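Local coordinates for protein carbohydrate oxidase (Microdochium nivale, PDB 3RJA) that oxidises the C1 hydroxyl of mono-, oligo- and polysaccharides to lactones with bound FAD, reducing molecular oxygen to hydrogen peroxide, at residues E231-Y236 against K382-Q387; L324-I329 against N411-A416; A237-P242 against S328-A333; S149-G154 against L357-G362. All coordinates share one frame; numbering follows the deposited sequence.

In the fold
From the N terminus, residues 149-154 open the longest loop, closed by 357-362 as contact 4, which brings a short helix of the FAD-binding region against the eight-stranded antiparallel sheet. Next, 231-236 on helix 223-239 begins contact 1, which closes at 382-387 and so crosses contact 4. The end of the same helix, 237-242, meets 328-333 in contact 3, nested inside both of these loops. Contact 2 starts at 324-329, sharing Ser328 and Ile329 with contact 3, and closes at 411-416, crossing contacts 1 and 4. Together they tie strands 318-326, 352-359 and 384-392 to the helices and turns beside them.

Contact 1: residues E231-Y236 against K382-Q387; sequences EAVEDY and KLWLIQ. With ZN (zinc ion), chain F; ABL ((2R,3R,4R,5R)-4,5-dihydroxy-2-(hydroxymethyl)-6-oxopiperidin-3-yl beta-D-glucopyranoside), chain G.
Glu234, on helix 223-239, and Trp384, at the start of strand 384-392, form the polar centre of this contact. Trp384 NE1 donates to Glu234 OE1 over 2.8 Å in a nearly straight bond (162° at the hydrogen). The oxygen lies close to the indole plane, at the ring's edge, whereas the N-H meets the carboxylate from above its plane; the two flat groups are turned 64° against each other. Glu234 reaches the indole with an extended chain, CG being anti to the backbone N (chi1 177°), and its CB packs 3.8 Å from Trp384 CZ2. Further along the rim of the ring, Val233 CG1 abuts Trp384 CH2 at 3.8 Å, the side chains crossing at about a right angle. Leu383 CD2 lies 3.5 Å above the indole plane near its rim, and Leu383 and Trp384 together form a classic beta bulge opposite Leu326.

In contrast to this buried side, Glu231 and Asp235, one helical turn apart, are partly exposed and turn away from the strand. Their OE2 and OD2 atoms bind a zinc ion at 1.9 Å and 2.0 Å, respectively. The strand runs from the helix interface to the sugar pocket, where Gln387 NE2 makes a weak hydrogen bond to O1A of the substrate analogue (3.1 Å). The buried Glu234 carboxylate is further held by the backbone N of Ile329, by Ser328 OG and by a salt bridge to Arg238, a set of partners that would probably stabilise its negative charge.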
loop_
_atom_site.group_PDB
_atom_site.type_symbol
_atom_site.label_atom_id
_atom_site.label_comp_id
_atom_site.label_asym_id
_atom_site.label_seq_id
_atom_site.Cartn_x
_atom_site.Cartn_y
_atom_site.Cartn_z
ATOM N N GLU A 231 -7.968 24.088 -1.331
ATOM C CA GLU A 231 -7.185 24.974 -0.439
ATOM C C GLU A 231 -7.743 24.822 0.980
ATOM O O GLU A 231 -6.995 24.663 1.947
ATOM C CB GLU A 231 -7.249 26.464 -0.899
ATOM C CG GLU A 231 -7.007 27.515 0.268
ATOM C CD GLU A 231 -5.502 27.785 0.479
ATOM O OE1 GLU A 231 -4.712 27.446 -0.434
ATOM O OE2 GLU A 231 -5.100 28.323 1.535
ATOM N N ALA A 232 -9.067 24.864 1.105
ATOM C CA ALA A 232 -9.706 24.807 2.426
ATOM C C ALA A 232 -9.422 23.476 3.130
ATOM O O ALA A 232 -9.211 23.423 4.339
ATOM C CB ALA A 232 -11.243 25.049 2.300
ATOM N N VAL A 233 -9.402 22.392 2.367
ATOM C CA VAL A 233 -9.145 21.078 2.971
ATOM C C VAL A 233 -7.688 21.012 3.426
ATOM O O VAL A 233 -7.411 20.488 4.500
ATOM C CB VAL A 233 -9.509 19.919 2.026
ATOM C CG1 VAL A 233 -9.153 18.543 2.673
ATOM C CG2 VAL A 233 -11.017 19.987 1.635
ATOM N N GLU A 234 -6.759 21.596 2.660
ATOM C CA GLU A 234 -5.364 21.532 3.087
ATOM C C GLU A 234 -5.166 22.290 4.392
ATOM O O GLU A 234 -4.410 21.817 5.276
ATOM C CB GLU A 234 -4.362 22.004 2.034
ATOM C CG GLU A 234 -2.923 21.974 2.618
ATOM C CD GLU A 234 -1.820 22.136 1.584
ATOM O OE1 GLU A 234 -1.983 21.590 0.452
ATOM O OE2 GLU A 234 -0.774 22.798 1.902
ATOM N N ASP A 235 -5.857 23.433 4.528
ATOM C CA ASP A 235 -5.769 24.246 5.749
ATOM C C ASP A 235 -6.209 23.443 6.960
ATOM O O ASP A 235 -5.528 23.418 8.001
ATOM C CB ASP A 235 -6.659 25.519 5.671
ATOM C CG ASP A 235 -6.142 26.547 4.676
ATOM O OD1 ASP A 235 -4.940 26.530 4.352
ATOM O OD2 ASP A 235 -6.948 27.394 4.226
ATOM N N TYR A 236 -7.387 22.839 6.832
ATOM C CA TYR A 236 -7.973 22.066 7.913
ATOM C C TYR A 236 -7.034 20.893 8.239
ATOM O O TYR A 236 -6.743 20.612 9.411
ATOM C CB TYR A 236 -9.376 21.587 7.505
ATOM C CG TYR A 236 -10.043 20.702 8.534
ATOM C CD1 TYR A 236 -10.650 21.248 9.687
ATOM C CD2 TYR A 236 -10.109 19.320 8.346
ATOM C CE1 TYR A 236 -11.284 20.417 10.635
ATOM C CE2 TYR A 236 -10.758 18.492 9.266
ATOM C CZ TYR A 236 -11.340 19.038 10.407
ATOM O OH TYR A 236 -11.937 18.195 11.326
ATOM N N LYS A 382 5.260 14.640 4.339
ATOM C CA LYS A 382 4.269 14.870 3.256
ATOM C C LYS A 382 2.860 14.883 3.809
ATOM O O LYS A 382 2.443 13.935 4.482
ATOM C CB LYS A 382 4.363 13.814 2.141
ATOM C CG LYS A 382 5.798 13.540 1.608
ATOM C CD LYS A 382 6.503 14.844 1.115
ATOM C CE LYS A 382 7.689 14.580 0.182
ATOM N NZ LYS A 382 8.833 13.962 0.895
ATOM N N LEU A 383 2.129 15.950 3.506
ATOM C CA LEU A 383 0.770 16.120 3.953
ATOM C C LEU A 383 -0.192 15.276 3.124
ATOM O O LEU A 383 -1.105 14.627 3.681
ATOM C CB LEU A 383 0.354 17.626 3.907
ATOM C CG LEU A 383 -1.012 17.904 4.545
ATOM C CD1 LEU A 383 -1.033 19.221 5.316
ATOM C CD2 LEU A 383 -2.148 17.869 3.524
ATOM N N TRP A 384 -0.013 15.316 1.801
ATOM C CA TRP A 384 -0.895 14.601 0.871
ATOM C C TRP A 384 -0.283 13.292 0.361
ATOM O O TRP A 384 0.871 13.262 -0.063
ATOM C CB TRP A 384 -1.136 15.469 -0.378
ATOM C CG TRP A 384 -1.974 16.708 -0.137
ATOM C CD1 TRP A 384 -1.552 18.019 -0.181
ATOM C CD2 TRP A 384 -3.376 16.749 0.145
ATOM N NE1 TRP A 384 -2.606 18.871 0.065
ATOM C CE2 TRP A 384 -3.741 18.121 0.267
ATOM C CE3 TRP A 384 -4.359 15.764 0.328
ATOM C CZ2 TRP A 384 -5.048 18.527 0.563
ATOM C CZ3 TRP A 384 -5.670 16.173 0.612
ATOM C CH2 TRP A 384 -5.997 17.544 0.735
ATOM N N LEU A 385 -1.077 12.237 0.359
ATOM C CA LEU A 385 -0.783 11.003 -0.369
ATOM C C LEU A 385 -1.861 10.912 -1.476
ATOM O O LEU A 385 -3.058 10.948 -1.191
ATOM C CB LEU A 385 -0.854 9.772 0.559
ATOM C CG LEU A 385 -1.050 8.393 -0.112
ATOM C CD1 LEU A 385 0.096 8.026 -1.029
ATOM C CD2 LEU A 385 -1.227 7.297 0.891
ATOM N N ILE A 386 -1.431 10.794 -2.726
ATOM C CA ILE A 386 -2.356 10.940 -3.840
ATOM C C ILE A 386 -2.263 9.719 -4.721
ATOM O O ILE A 386 -1.164 9.325 -5.123
ATOM C CB ILE A 386 -2.045 12.225 -4.670
ATOM C CG1 ILE A 386 -2.157 13.475 -3.773
ATOM C CG2 ILE A 386 -2.945 12.325 -5.923
ATOM C CD1 ILE A 386 -1.673 14.793 -4.466
ATOM N N GLN A 387 -3.418 9.128 -5.003
ATOM C CA GLN A 387 -3.521 8.025 -5.941
ATOM C C GLN A 387 -4.284 8.446 -7.201
ATOM O O GLN A 387 -5.336 9.112 -7.112
ATOM C CB GLN A 387 -4.184 6.794 -5.292
ATOM C CG GLN A 387 -4.237 5.599 -6.283
ATOM C CD GLN A 387 -4.642 4.276 -5.665
ATOM O OE1 GLN A 387 -4.313 3.212 -6.206
ATOM N NE2 GLN A 387 -5.403 4.325 -4.548
HETATM ZN ZN ZN F . -6.112 28.828 3.115
HETATM C C1A ABL G . -6.504 1.643 -3.193
HETATM O O1A ABL G . -5.393 1.857 -2.656
HETATM C C2A ABL G . -7.773 2.371 -2.706
HETATM O O2A ABL G . -7.644 2.561 -1.297
HETATM C C3A ABL G . -9.085 1.617 -3.038
HETATM O O3A ABL G . -10.171 2.553 -2.824
HETATM C C4A ABL G . -9.081 1.219 -4.501
HETATM O O1 ABL G . -10.311 0.550 -4.877
HETATM C C5A ABL G . -7.887 0.237 -4.762
HETATM N N5 ABL G . -6.608 0.777 -4.230
HETATM C C6A ABL G . -7.643 -0.017 -6.273
HETATM O O6A ABL G . -7.026 -1.288 -6.547
HETATM C C1 ABL G . -11.359 1.305 -5.550
HETATM C C2 ABL G . -12.251 0.359 -6.392
HETATM O O2 ABL G . -11.425 -0.312 -7.351
HETATM C C3 ABL G . -13.362 1.176 -7.066
HETATM O O3 ABL G . -14.226 0.343 -7.838
HETATM C C4 ABL G . -14.137 1.977 -5.970
HETATM O O4 ABL G . -15.195 2.748 -6.521
HETATM C C5 ABL G . -13.166 2.888 -5.209
HETATM O O5 ABL G . -12.132 2.057 -4.626
HETATM C C6 ABL G . -13.869 3.741 -4.146
HETATM O O6 ABL G . -14.629 3.011 -3.237
#

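Contact 2: residues L324-I329 against N411-A416; sequences LTLKSI and NSVTKA
Leu324 and Leu326 project from the same face of strand 318-326 onto Val413 and Thr414 of helix 403-414, and the contact between the segments is made by apolar groups. Leu324 divides its two methyls between the helical residues. CD1 lies 3.7 Å from Val413 CB and 3.8 Å from Val413 CG1, the two side chains sliding past each other in opposite directions, while CD2 touches Thr414 CG2 at 3.7 Å. Leu326 instead meets Val413 tip to tip, its CD2 standing 3.9 Å from Val413 CG1. That CG1 methyl is anti to the backbone N (chi1 173°), a placement that sets it between the two leucines.

Thr414 turns its methyl to the strand and its OG1 back along the helix, in a weak hydrogen bond to Val410 O.

Backbone pairing fixes the strand: Leu324 pairs with Ile386 and Leu326 with Trp384, both on strand 384-392, and Thr325 pairs with Gly423 on the other neighbour, strand 422-423. Helix 403-414 rests on the edge region of the eight-stranded sheet, with Phe337 of helix 332-345 packed on Val413 and Trp422 against both leucines and Thr414.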
loop_
_atom_site.group_PDB
_atom_site.type_symbol
_atom_site.label_atom_id
_atom_site.label_comp_id
_atom_site.label_asym_id
_atom_site.label_seq_id
_atom_site.Cartn_x
_atom_site.Cartn_y
_atom_site.Cartn_z
ATOM N N LEU A 324 1.591 10.389 -5.968
ATOM C CA LEU A 324 2.374 11.532 -5.505
ATOM C C LEU A 324 2.221 11.630 -4.013
ATOM O O LEU A 324 1.130 11.363 -3.471
ATOM C CB LEU A 324 1.880 12.845 -6.128
ATOM C CG LEU A 324 2.300 13.105 -7.583
ATOM C CD1 LEU A 324 1.623 14.381 -8.127
ATOM C CD2 LEU A 324 3.845 13.173 -7.712
ATOM N N THR A 325 3.311 12.019 -3.350
ATOM C CA THR A 325 3.246 12.447 -1.972
ATOM C C THR A 325 3.736 13.918 -2.007
ATOM O O THR A 325 4.727 14.215 -2.638
ATOM C CB THR A 325 4.088 11.526 -1.029
ATOM O OG1 THR A 325 5.492 11.585 -1.378
ATOM C CG2 THR A 325 3.614 10.036 -1.124
ATOM N N LEU A 326 3.026 14.836 -1.356
ATOM C CA LEU A 326 3.401 16.259 -1.444
ATOM C C LEU A 326 3.468 16.904 -0.094
ATOM O O LEU A 326 2.609 16.638 0.754
ATOM C CB LEU A 326 2.381 17.049 -2.267
ATOM C CG LEU A 326 1.873 16.483 -3.600
ATOM C CD1 LEU A 326 0.660 17.348 -4.052
ATOM C CD2 LEU A 326 2.992 16.452 -4.667
ATOM N N LYS A 327 4.465 17.785 0.090
ATOM C CA LYS A 327 4.474 18.645 1.271
ATOM C C LYS A 327 3.228 19.520 1.289
ATOM O O LYS A 327 2.631 19.727 2.336
ATOM C CB LYS A 327 5.731 19.533 1.315
ATOM C CG LYS A 327 6.997 18.723 1.408
ATOM C CD LYS A 327 8.218 19.586 1.772
ATOM C CE LYS A 327 9.420 18.689 1.918
ATOM N NZ LYS A 327 10.699 19.447 1.657
ATOM N N SER A 328 2.857 20.033 0.128
ATOM C CA SER A 328 1.709 20.929 -0.004
ATOM C C SER A 328 1.238 20.902 -1.418
ATOM O O SER A 328 2.060 20.827 -2.343
ATOM C CB SER A 328 2.104 22.382 0.288
ATOM O OG SER A 328 0.966 23.234 0.109
ATOM N N ILE A 329 -0.062 21.049 -1.629
ATOM C CA ILE A 329 -0.514 21.178 -3.027
ATOM C C ILE A 329 -0.707 22.665 -3.443
ATOM O O ILE A 329 -0.984 22.975 -4.609
ATOM C CB ILE A 329 -1.796 20.333 -3.308
ATOM C CG1 ILE A 329 -1.896 19.992 -4.813
ATOM C CG2 ILE A 329 -3.030 21.043 -2.755
ATOM C CD1 ILE A 329 -3.035 19.022 -5.191
ATOM N N ASN A 411 2.294 15.161 -14.082
ATOM C CA ASN A 411 3.194 16.195 -14.584
ATOM C C ASN A 411 2.622 17.586 -14.283
ATOM O O ASN A 411 3.368 18.518 -13.949
ATOM C CB ASN A 411 3.441 16.016 -16.090
ATOM C CG ASN A 411 4.035 17.263 -16.736
ATOM O OD1 ASN A 411 5.238 17.524 -16.620
ATOM N ND2 ASN A 411 3.183 18.050 -17.420
ATOM N N SER A 412 1.294 17.708 -14.374
ATOM C CA SER A 412 0.637 18.981 -14.044
ATOM C C SER A 412 1.041 19.465 -12.650
ATOM O O SER A 412 1.218 20.665 -12.457
ATOM C CB SER A 412 -0.894 18.915 -14.204
ATOM O OG SER A 412 -1.530 18.481 -13.014
ATOM N N VAL A 413 1.213 18.539 -11.691
ATOM C CA VAL A 413 1.614 18.911 -10.331
ATOM C C VAL A 413 3.131 19.082 -10.210
ATOM O O VAL A 413 3.602 20.073 -9.640
ATOM C CB VAL A 413 1.082 17.899 -9.248
ATOM C CG1 VAL A 413 1.650 18.200 -7.854
ATOM C CG2 VAL A 413 -0.418 17.902 -9.192
ATOM N N THR A 414 3.903 18.143 -10.765
ATOM C CA THR A 414 5.357 18.120 -10.517
ATOM C C THR A 414 6.097 19.255 -11.195
ATOM O O THR A 414 7.102 19.766 -10.648
ATOM C CB THR A 414 6.041 16.756 -10.846
ATOM O OG1 THR A 414 5.893 16.425 -12.231
ATOM C CG2 THR A 414 5.457 15.623 -9.983
ATOM N N LYS A 415 5.607 19.657 -12.372
ATOM C CA LYS A 415 6.219 20.776 -13.055
ATOM C C LYS A 415 6.147 22.030 -12.166
ATOM O O LYS A 415 6.978 22.913 -12.306
ATOM C CB LYS A 415 5.603 21.009 -14.443
ATOM C CG LYS A 415 4.221 21.684 -14.452
ATOM C CD LYS A 415 3.702 21.808 -15.874
ATOM C CE LYS A 415 2.506 22.754 -15.909
ATOM N NZ LYS A 415 1.725 22.704 -17.193
ATOM N N ALA A 416 5.200 22.073 -11.215
ATOM C CA ALA A 416 5.029 23.272 -10.368
ATOM C C ALA A 416 5.846 23.254 -9.075
ATOM O O ALA A 416 5.783 24.197 -8.276
ATOM C CB ALA A 416 3.585 23.496 -10.055
#

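Contact 3: residues A237-P242 against S328-A333; sequences ARWVAP and SIKGDA
Arg238 extends from helix 223-239 with CG anti to the backbone N (chi1 -177°) and then folds at chi3 (-54°), a bend that delivers its guanidinium to Ser328. Arg238 NH2 lies 3.6 Å from Ser328 CB. Lys330 follows a different course: beyond CG its chain is fully extended, carrying NZ across to the six-membered ring of Trp239, 3.7 Å from both CH2 and CZ3. The indole also covers its neighbour, since Arg238 CD sits 3.4 Å above the Trp239 ring plane, offset toward the rim.

The segment 328-333 links strand 318-326 to helix 332-345, and it begins with an ST turn, in which Ser328 OG accepts from Lys330 N at 3.0 Å (154° at the hydrogen); the same OG is also hydrogen-bonded to Glu234 OE2. Gly331 follows as the N-cap of that helix. This turn meets the last turn of helix 223-239 at the protein surface.

One water joins the two basic side chains, accepting from Lys330 NZ at 2.7 Å and weakly from Arg238 NE at 3.0 Å. The like charges, 5.0 Å apart between Arg238 NE and Lys330 NZ, are probably offset by acidic residues: Lys330 forms a salt bridge with Asp235, and Arg238 one with Glu234. Arg238 NH2 also donates to Lys327 O.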
loop_
_atom_site.group_PDB
_atom_site.type_symbol
_atom_site.label_atom_id
_atom_site.label_comp_id
_atom_site.label_asym_id
_atom_site.label_seq_id
_atom_site.Cartn_x
_atom_site.Cartn_y
_atom_site.Cartn_z
ATOM N N ALA A 237 -6.531 20.234 7.198
ATOM C CA ALA A 237 -5.610 19.108 7.387
ATOM C C ALA A 237 -4.352 19.576 8.144
ATOM O O ALA A 237 -3.956 18.978 9.159
ATOM C CB ALA A 237 -5.238 18.488 6.027
ATOM N N ARG A 238 -3.743 20.664 7.673
ATOM C CA ARG A 238 -2.441 21.041 8.206
ATOM C C ARG A 238 -2.542 21.497 9.655
ATOM O O ARG A 238 -1.761 21.066 10.498
ATOM C CB ARG A 238 -1.783 22.117 7.343
ATOM C CG ARG A 238 -0.395 22.508 7.816
ATOM C CD ARG A 238 0.253 23.491 6.859
ATOM N NE ARG A 238 0.300 23.043 5.462
ATOM C CZ ARG A 238 1.108 22.075 5.002
ATOM N NH1 ARG A 238 1.913 21.415 5.823
ATOM N NH2 ARG A 238 1.114 21.762 3.716
ATOM N N TRP A 239 -3.550 22.306 9.953
ATOM C CA TRP A 239 -3.582 23.024 11.224
ATOM C C TRP A 239 -4.652 22.679 12.253
ATOM O O TRP A 239 -4.510 23.073 13.406
ATOM C CB TRP A 239 -3.656 24.522 10.929
ATOM C CG TRP A 239 -2.388 25.076 10.308
ATOM C CD1 TRP A 239 -1.122 25.072 10.857
ATOM C CD2 TRP A 239 -2.281 25.751 9.046
ATOM N NE1 TRP A 239 -0.231 25.716 9.998
ATOM C CE2 TRP A 239 -0.923 26.140 8.885
ATOM C CE3 TRP A 239 -3.208 26.075 8.033
ATOM C CZ2 TRP A 239 -0.465 26.822 7.739
ATOM C CZ3 TRP A 239 -2.754 26.766 6.894
ATOM C CH2 TRP A 239 -1.387 27.130 6.761
ATOM N N VAL A 240 -5.721 21.982 11.845
ATOM C CA VAL A 240 -6.926 21.852 12.671
ATOM C C VAL A 240 -7.368 20.414 12.929
ATOM O O VAL A 240 -7.705 20.066 14.071
ATOM C CB VAL A 240 -8.133 22.620 12.036
ATOM C CG1 VAL A 240 -9.380 22.606 12.983
ATOM C CG2 VAL A 240 -7.743 24.073 11.689
ATOM N N ALA A 241 -7.428 19.598 11.868
ATOM C CA ALA A 241 -7.974 18.237 11.953
ATOM C C ALA A 241 -7.494 17.458 13.204
ATOM O O ALA A 241 -6.293 17.163 13.355
ATOM C CB ALA A 241 -7.672 17.440 10.662
ATOM N N PRO A 242 -8.427 17.145 14.127
ATOM C CA PRO A 242 -8.040 16.361 15.288
ATOM C C PRO A 242 -7.545 14.983 14.855
ATOM O O PRO A 242 -7.840 14.535 13.755
ATOM C CB PRO A 242 -9.346 16.248 16.087
ATOM C CG PRO A 242 -10.114 17.479 15.674
ATOM C CD PRO A 242 -9.822 17.594 14.210
ATOM N N SER A 328 2.857 20.033 0.128
ATOM C CA SER A 328 1.709 20.929 -0.004
ATOM C C SER A 328 1.238 20.902 -1.418
ATOM O O SER A 328 2.060 20.827 -2.343
ATOM C CB SER A 328 2.104 22.382 0.288
ATOM O OG SER A 328 0.966 23.234 0.109
ATOM N N ILE A 329 -0.062 21.049 -1.629
ATOM C CA ILE A 329 -0.514 21.178 -3.027
ATOM C C ILE A 329 -0.707 22.665 -3.443
ATOM O O ILE A 329 -0.984 22.975 -4.609
ATOM C CB ILE A 329 -1.796 20.333 -3.308
ATOM C CG1 ILE A 329 -1.896 19.992 -4.813
ATOM C CG2 ILE A 329 -3.030 21.043 -2.755
ATOM C CD1 ILE A 329 -3.035 19.022 -5.191
ATOM N N LYS A 330 -0.582 23.571 -2.480
ATOM C CA LYS A 330 -0.839 25.014 -2.731
ATOM C C LYS A 330 0.007 25.603 -3.879
ATOM O O LYS A 330 1.144 25.184 -4.127
ATOM C CB LYS A 330 -0.673 25.843 -1.443
ATOM C CG LYS A 330 -1.722 25.528 -0.389
ATOM C CD LYS A 330 -1.433 26.275 0.911
ATOM C CE LYS A 330 -2.506 25.972 1.942
ATOM N NZ LYS A 330 -2.285 26.716 3.208
ATOM N N GLY A 331 -0.569 26.559 -4.588
ATOM C CA GLY A 331 0.189 27.351 -5.557
ATOM C C GLY A 331 -0.148 26.950 -6.976
ATOM O O GLY A 331 -1.299 26.646 -7.311
ATOM N N ASP A 332 0.866 26.927 -7.821
ATOM C CA ASP A 332 0.642 26.514 -9.189
ATOM C C ASP A 332 0.274 25.036 -9.310
ATOM O O ASP A 332 -0.412 24.666 -10.262
ATOM C CB ASP A 332 1.838 26.869 -10.057
ATOM C CG ASP A 332 1.874 28.346 -10.402
ATOM O OD1 ASP A 332 0.814 29.008 -10.320
ATOM O OD2 ASP A 332 2.960 28.846 -10.747
ATOM N N ALA A 333 0.696 24.221 -8.339
ATOM C CA ALA A 333 0.395 22.779 -8.328
ATOM C C ALA A 333 -1.114 22.515 -8.360
ATOM O O ALA A 333 -1.617 21.798 -9.233
ATOM C CB ALA A 333 1.049 22.085 -7.123
HETATM O O HOH W 1 0.151 25.664 3.917
#

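Contact 4: residues S149-G154 against L357-G362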
loop_
_atom_site.group_PDB
_atom_site.type_symbol
_atom_site.label_atom_id
_atom_site.label_comp_id
_atom_site.label_asym_id
_atom_site.label_seq_id
_atom_site.Cartn_x
_atom_site.Cartn_y
_atom_site.Cartn_z
ATOM N N SER A 149 -7.824 4.438 9.470
ATOM C CA SER A 149 -7.404 4.650 10.860
ATOM C C SER A 149 -6.008 5.287 10.941
ATOM O O SER A 149 -5.481 5.478 12.044
ATOM C CB SER A 149 -7.416 3.331 11.653
ATOM O OG SER A 149 -8.727 2.795 11.723
ATOM N N SER A 150 -5.406 5.632 9.803
ATOM C CA SER A 150 -4.020 6.117 9.830
ATOM C C SER A 150 -3.847 7.469 10.518
ATOM O O SER A 150 -2.832 7.680 11.161
ATOM C CB SER A 150 -3.395 6.178 8.441
ATOM O OG SER A 150 -3.197 4.888 7.918
ATOM N N HIS A 151 -4.819 8.376 10.404
ATOM C CA HIS A 151 -4.646 9.695 11.048
ATOM C C HIS A 151 -4.615 9.481 12.581
ATOM O O HIS A 151 -3.845 10.117 13.317
ATOM C CB HIS A 151 -5.768 10.626 10.621
ATOM C CG HIS A 151 -5.493 12.090 10.836
ATOM N ND1 HIS A 151 -5.889 12.762 11.982
ATOM C CD2 HIS A 151 -4.965 13.030 10.010
ATOM C CE1 HIS A 151 -5.554 14.038 11.874
ATOM N NE2 HIS A 151 -4.999 14.231 10.686
ATOM N N MET A 152 -5.481 8.578 13.033
ATOM C CA MET A 152 -5.604 8.223 14.436
ATOM C C MET A 152 -4.479 7.314 14.967
ATOM O O MET A 152 -4.027 7.486 16.092
ATOM C CB MET A 152 -6.957 7.511 14.641
ATOM C CG MET A 152 -7.190 7.034 16.062
ATOM S SD MET A 152 -7.578 8.425 17.148
ATOM C CE MET A 152 -7.790 7.561 18.727
ATOM N N HIS A 153 -4.051 6.328 14.177
ATOM C CA HIS A 153 -3.191 5.250 14.717
ATOM C C HIS A 153 -1.949 4.947 13.884
ATOM O O HIS A 153 -1.219 4.024 14.208
ATOM C CB HIS A 153 -3.992 3.940 14.855
ATOM C CG HIS A 153 -4.883 3.880 16.059
ATOM N ND1 HIS A 153 -4.423 4.080 17.346
ATOM C CD2 HIS A 153 -6.203 3.594 16.173
ATOM C CE1 HIS A 153 -5.428 3.968 18.194
ATOM N NE2 HIS A 153 -6.517 3.675 17.507
ATOM N N GLY A 154 -1.736 5.667 12.795
ATOM C CA GLY A 154 -0.500 5.516 12.015
ATOM C C GLY A 154 -0.568 4.461 10.917
ATOM O O GLY A 154 -1.637 3.898 10.641
ATOM N N LEU A 357 -7.237 11.981 -2.806
ATOM C CA LEU A 357 -6.349 12.861 -2.074
ATOM C C LEU A 357 -6.491 12.556 -0.578
ATOM O O LEU A 357 -7.408 13.077 0.098
ATOM C CB LEU A 357 -6.661 14.322 -2.376
ATOM C CG LEU A 357 -6.852 14.799 -3.838
ATOM C CD1 LEU A 357 -7.089 16.325 -3.913
ATOM C CD2 LEU A 357 -5.716 14.444 -4.763
ATOM N N ASP A 358 -5.578 11.698 -0.104
ATOM C CA ASP A 358 -5.588 11.242 1.285
ATOM C C ASP A 358 -4.867 12.205 2.219
ATOM O O ASP A 358 -3.760 12.639 1.941
ATOM C CB ASP A 358 -4.999 9.833 1.405
ATOM C CG ASP A 358 -5.976 8.775 0.942
ATOM O OD1 ASP A 358 -6.123 8.627 -0.287
ATOM O OD2 ASP A 358 -6.635 8.131 1.797
ATOM N N VAL A 359 -5.525 12.527 3.332
ATOM C CA VAL A 359 -4.934 13.357 4.370
ATOM C C VAL A 359 -3.965 12.505 5.210
ATOM O O VAL A 359 -4.344 11.841 6.193
ATOM C CB VAL A 359 -6.035 14.079 5.174
ATOM C CG1 VAL A 359 -5.468 14.807 6.378
ATOM C CG2 VAL A 359 -6.792 15.067 4.245
ATOM N N HIS A 360 -2.703 12.561 4.815
ATOM C CA HIS A 360 -1.633 11.658 5.272
ATOM C C HIS A 360 -0.879 12.314 6.420
ATOM O O HIS A 360 -0.702 11.722 7.473
ATOM C CB HIS A 360 -0.731 11.372 4.040
ATOM C CG HIS A 360 0.531 10.605 4.310
ATOM N ND1 HIS A 360 1.724 11.223 4.639
ATOM C CD2 HIS A 360 0.816 9.289 4.187
ATOM C CE1 HIS A 360 2.675 10.313 4.770
ATOM N NE2 HIS A 360 2.157 9.134 4.477
ATOM N N GLY A 361 -0.467 13.564 6.229
ATOM C CA GLY A 361 0.240 14.298 7.256
ATOM C C GLY A 361 -0.649 15.326 7.934
ATOM O O GLY A 361 -1.886 15.171 7.975
ATOM N N GLY A 362 -0.025 16.382 8.465
ATOM C CA GLY A 362 -0.764 17.395 9.193
ATOM C C GLY A 362 -0.443 17.315 10.674
ATOM O O GLY A 362 0.004 16.274 11.174
HETATM O O HOH W 2 -4.210 16.157 9.176
#
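His151, from the short helix 150-153, turns its imidazole toward the end of strand 352-359, where it meets Val359 and, through a water, Gly361. Ring atom CD2 approaches Val359 O at 4.0 Å, with the oxygen near the ring plane and at its edge. The same carbon lies 4.1 Å from Val359 CG1, so the touch is light. Between His151 NE2 and Gly361 O, 4.2 Å apart, a water is shared: it lies in the imidazole plane, 2.6 Å from His151 NE2, and is placed to donate to Gly361 O at 2.8 Å, though it has more acceptors in reach than protons.

What positions these groups lies one shell further out. His151 CG is anti to the backbone N (chi1 -161°), which swings the ring over to the strand, and ND1, the other ring nitrogen, is hydrogen-bonded to Arg243 O. This bond, with the water at NE2, probably helps to hold the ring's rotation. The helix is held by the hydrogen bonds His153 N to Ser149 O (2.7 Å) and Gly154 N to Ser150 O (2.8 Å), and by Asn246 OD1 at Met152 N.

On the sheet side, Val359 pairs with Phe247 of strand 245-251, and Gly361 with Leu383, just before strand 384-392. Strand 352-359 runs between these two neighbours in the eight-stranded antiparallel sheet, and helix 150-153, of the FAD-binding region, packs beside its end.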